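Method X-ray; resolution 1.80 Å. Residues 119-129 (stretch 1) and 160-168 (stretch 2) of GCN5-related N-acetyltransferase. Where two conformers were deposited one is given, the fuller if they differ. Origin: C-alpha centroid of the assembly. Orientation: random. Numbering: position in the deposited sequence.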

# COMPACT_ATOMS: atom_id res chain seq x y z
N ASP A 119 -10.54 19.29 29.65
CA ASP A 119 -10.13 20.58 30.22
C ASP A 119 -10.31 21.80 29.30
O ASP A 119 -9.95 22.92 29.69
CB ASP A 119 -8.65 20.53 30.66
CG ASP A 119 -8.42 19.58 31.83
OD1 ASP A 119 -9.39 19.12 32.49
OD2 ASP A 119 -7.22 19.30 32.07
N LEU A 120 -10.82 21.59 28.09
CA LEU A 120 -11.09 22.71 27.20
C LEU A 120 -12.23 23.53 27.82
O LEU A 120 -13.31 22.97 28.09
CB LEU A 120 -11.52 22.22 25.82
CG LEU A 120 -11.62 23.31 24.77
CD1 LEU A 120 -10.23 23.82 24.40
CD2 LEU A 120 -12.37 22.82 23.55
N PRO A 121 -12.00 24.84 28.06
CA PRO A 121 -13.07 25.69 28.65
C PRO A 121 -14.37 25.72 27.83
O PRO A 121 -14.34 25.60 26.60
CB PRO A 121 -12.44 27.08 28.68
CG PRO A 121 -10.97 26.84 28.60
CD PRO A 121 -10.76 25.61 27.82
N GLU A 122 -15.51 25.91 28.52
CA GLU A 122 -16.86 25.92 27.89
C GLU A 122 -17.02 26.99 26.81
O GLU A 122 -17.86 26.84 25.91
CB GLU A 122 -17.97 26.06 28.95
N SER A 123 -16.21 28.05 26.92
CA SER A 123 -16.16 29.14 25.95
C SER A 123 -15.73 28.67 24.56
O SER A 123 -16.14 29.24 23.54
CB SER A 123 -15.17 30.20 26.45
OG SER A 123 -15.03 31.25 25.51
N PHE A 124 -14.91 27.63 24.53
CA PHE A 124 -14.41 27.05 23.30
C PHE A 124 -15.26 25.86 22.88
O PHE A 124 -15.89 25.19 23.70
CB PHE A 124 -12.95 26.66 23.48
CG PHE A 124 -12.08 27.83 23.79
CD1 PHE A 124 -11.49 28.55 22.78
CD2 PHE A 124 -11.90 28.25 25.08
CE1 PHE A 124 -10.71 29.65 23.05
CE2 PHE A 124 -11.11 29.36 25.36
CZ PHE A 124 -10.51 30.05 24.34
N ASP A 125 -15.33 25.65 21.57
CA ASP A 125 -16.08 24.57 20.99
C ASP A 125 -15.13 23.81 20.10
O ASP A 125 -14.57 24.39 19.16
CB ASP A 125 -17.23 25.11 20.13
CG ASP A 125 -18.51 25.32 20.92
OD1 ASP A 125 -19.20 24.32 21.21
OD2 ASP A 125 -18.86 26.48 21.20
N MSE A 126 -14.96 22.53 20.37
CA MSE A 126 -14.11 21.67 19.57
C MSE A 126 -14.98 20.87 18.65
O MSE A 126 -15.98 20.33 19.07
CB MSE A 126 -13.26 20.74 20.40
CG MSE A 126 -12.35 19.90 19.51
SE MSE A 126 -10.76 19.77 20.31
CE MSE A 126 -11.29 18.89 22.04
N LYS A 127 -14.56 20.77 17.39
CA LYS A 127 -15.33 20.12 16.36
C LYS A 127 -14.45 19.41 15.37
O LYS A 127 -13.37 19.89 15.08
CB LYS A 127 -16.08 21.20 15.57
CG LYS A 127 -17.22 21.89 16.26
CD LYS A 127 -17.94 22.86 15.30
CE LYS A 127 -19.43 22.90 15.59
NZ LYS A 127 -20.18 23.89 14.78
N LEU A 128 -14.92 18.28 14.83
CA LEU A 128 -14.20 17.63 13.75
C LEU A 128 -14.36 18.48 12.52
O LEU A 128 -15.40 19.11 12.35
CB LEU A 128 -14.75 16.25 13.42
CG LEU A 128 -14.41 15.16 14.42
CD1 LEU A 128 -15.27 13.97 14.07
CD2 LEU A 128 -12.89 14.84 14.40
N ILE A 129 -13.33 18.50 11.66
CA ILE A 129 -13.36 19.26 10.44
C ILE A 129 -14.29 18.57 9.47
O ILE A 129 -14.13 17.39 9.22
CB ILE A 129 -11.96 19.39 9.79
CG1 ILE A 129 -11.02 20.22 10.68
CG2 ILE A 129 -12.05 20.01 8.41
CD1 ILE A 129 -9.52 20.09 10.31
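Stretch 2, residues 160-168: GLGCVILHK

Stretch 2 lies beside stretch 1 as its antiparallel neighbor in a β-sheet. Residues 162-167 form an extended strand that runs against strand 125-128, the two N-to-C directions making an angle of 157° and the axes approaching to 4.5 Å. Gly 160 and Leu 161 lead into this strand, and Lys 168, with phi/psi of 54/35, leaves it.

Stretch 1 begins outside the sheet. Asp 119 makes no contact, but Leu 120 turns its side chain toward stretch 2, and its CD1 packs 3.6 Å from CD1 of Ile 165, one branched aliphatic chain against another. A type I turn then runs from Pro 121 to Phe 124, closed by Phe 124 N donating to Pro 121 O at 3.0 Å. Ser 123, small and polar, receives a weak hydrogen bond at its OG from His 167 NE2 (2.8 Å, but bent to 118°). A water bridges the backbones here, donating to Ser 123 O and accepting from Lys 168 N.

Phe 124 supplies a flat apolar surface. Its ring forms an offset stack with that of His 167, centroids 4.5 Å apart and planes at 23°, while its CD1 lies 3.6 Å from Ile 165 CG2.

Asp 125 pairs with Leu 166 through two backbone hydrogen bonds, Asp 125 N to Leu 166 O (3.1 Å) and Leu 166 N to Asp 125 O (2.7 Å). Its exposed position suits a charged side chain. Next, Met 126, a selenomethionine, faces Ile 165 in a non-hydrogen-bonded pair with CA atoms 4.4 Å apart. Its long, flexible chain brings SE to 3.9 Å from Ile 165 CG1 and 4.2 Å from Cys 163 SG.

Lys 127 repeats the hydrogen-bonded pattern with Val 164: Lys 127 N to Val 164 O is 2.9 Å, and Val 164 N to Lys 127 O is 2.8 Å. On the face it shares with Asp 125, its aliphatic portion reaches Leu 166, CD to CD2 at 4.0 Å. Leu 128 shares the other face with Met 126; its CA is 4.0 Å from that of Cys 163, and its CD2 packs 4.1 Å from Cys 163 CB.

Finally, Ile 129 N donates to Gly 162 O at 2.8 Å and 175°. Glycine fits here because an ideal CB would fall 2.7 Å from Ile 129 CD1. The buried isoleucine also packs its CG1 against Val 164 CG1 at 3.7 Å.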

# COMPACT_ATOMS: atom_id res chain seq x y z
N GLY A 160 -8.19 12.18 4.97
CA GLY A 160 -7.67 12.99 6.05
C GLY A 160 -8.56 12.92 7.27
O GLY A 160 -9.62 12.31 7.25
N LEU A 161 -8.13 13.59 8.33
CA LEU A 161 -8.84 13.63 9.58
C LEU A 161 -8.32 14.84 10.36
O LEU A 161 -7.10 15.10 10.41
CB LEU A 161 -8.59 12.34 10.37
CG LEU A 161 -9.30 12.23 11.72
CD1 LEU A 161 -10.80 12.19 11.48
CD2 LEU A 161 -8.83 11.02 12.50
N GLY A 162 -9.24 15.59 10.96
CA GLY A 162 -8.83 16.72 11.76
C GLY A 162 -9.92 17.32 12.60
O GLY A 162 -11.10 17.02 12.43
N CYS A 163 -9.50 18.15 13.54
CA CYS A 163 -10.43 18.88 14.37
C CYS A 163 -9.91 20.28 14.71
O CYS A 163 -8.70 20.55 14.71
CB CYS A 163 -10.78 18.08 15.61
SG CYS A 163 -9.51 17.95 16.73
N VAL A 164 -10.86 21.16 15.00
CA VAL A 164 -10.62 22.56 15.25
C VAL A 164 -11.32 23.04 16.50
O VAL A 164 -12.29 22.44 16.94
CB VAL A 164 -11.10 23.42 14.06
CG1 VAL A 164 -10.27 23.12 12.87
CG2 VAL A 164 -12.56 23.15 13.75
N ILE A 165 -10.79 24.12 17.06
CA ILE A 165 -11.36 24.78 18.22
C ILE A 165 -11.90 26.13 17.74
O ILE A 165 -11.23 26.85 16.99
CB ILE A 165 -10.34 24.92 19.36
CG1 ILE A 165 -10.17 23.58 20.09
CG2 ILE A 165 -10.79 25.99 20.36
CD1 ILE A 165 -8.95 23.53 21.00
N LEU A 166 -13.14 26.43 18.10
CA LEU A 166 -13.76 27.68 17.73
C LEU A 166 -13.95 28.57 18.94
O LEU A 166 -14.16 28.09 20.05
CB LEU A 166 -15.12 27.44 17.07
CG LEU A 166 -15.30 27.00 15.62
CD1 LEU A 166 -14.42 25.83 15.29
CD2 LEU A 166 -16.75 26.65 15.43
N HIS A 167 -13.90 29.88 18.74
CA HIS A 167 -14.18 30.81 19.83
C HIS A 167 -14.82 32.03 19.21
O HIS A 167 -14.30 32.54 18.23
CB HIS A 167 -12.90 31.19 20.52
CG HIS A 167 -13.11 32.01 21.74
ND1 HIS A 167 -12.71 33.33 21.83
CD2 HIS A 167 -13.67 31.71 22.94
CE1 HIS A 167 -13.01 33.79 23.03
NE2 HIS A 167 -13.60 32.83 23.72
N LYS A 168 -15.96 32.46 19.74
CA LYS A 168 -16.70 33.60 19.16
C LYS A 168 -16.97 33.37 17.67
O LYS A 168 -16.92 34.30 16.87
CB LYS A 168 -15.94 34.92 19.33
CG LYS A 168 -15.54 35.26 20.77
CD LYS A 168 -16.74 35.29 21.70
CE LYS A 168 -16.45 36.10 22.96
NZ LYS A 168 -16.36 37.59 22.70
O HOH W 1 -17.08 31.46 22.07
O HOH W 2 -12.14 15.53 9.71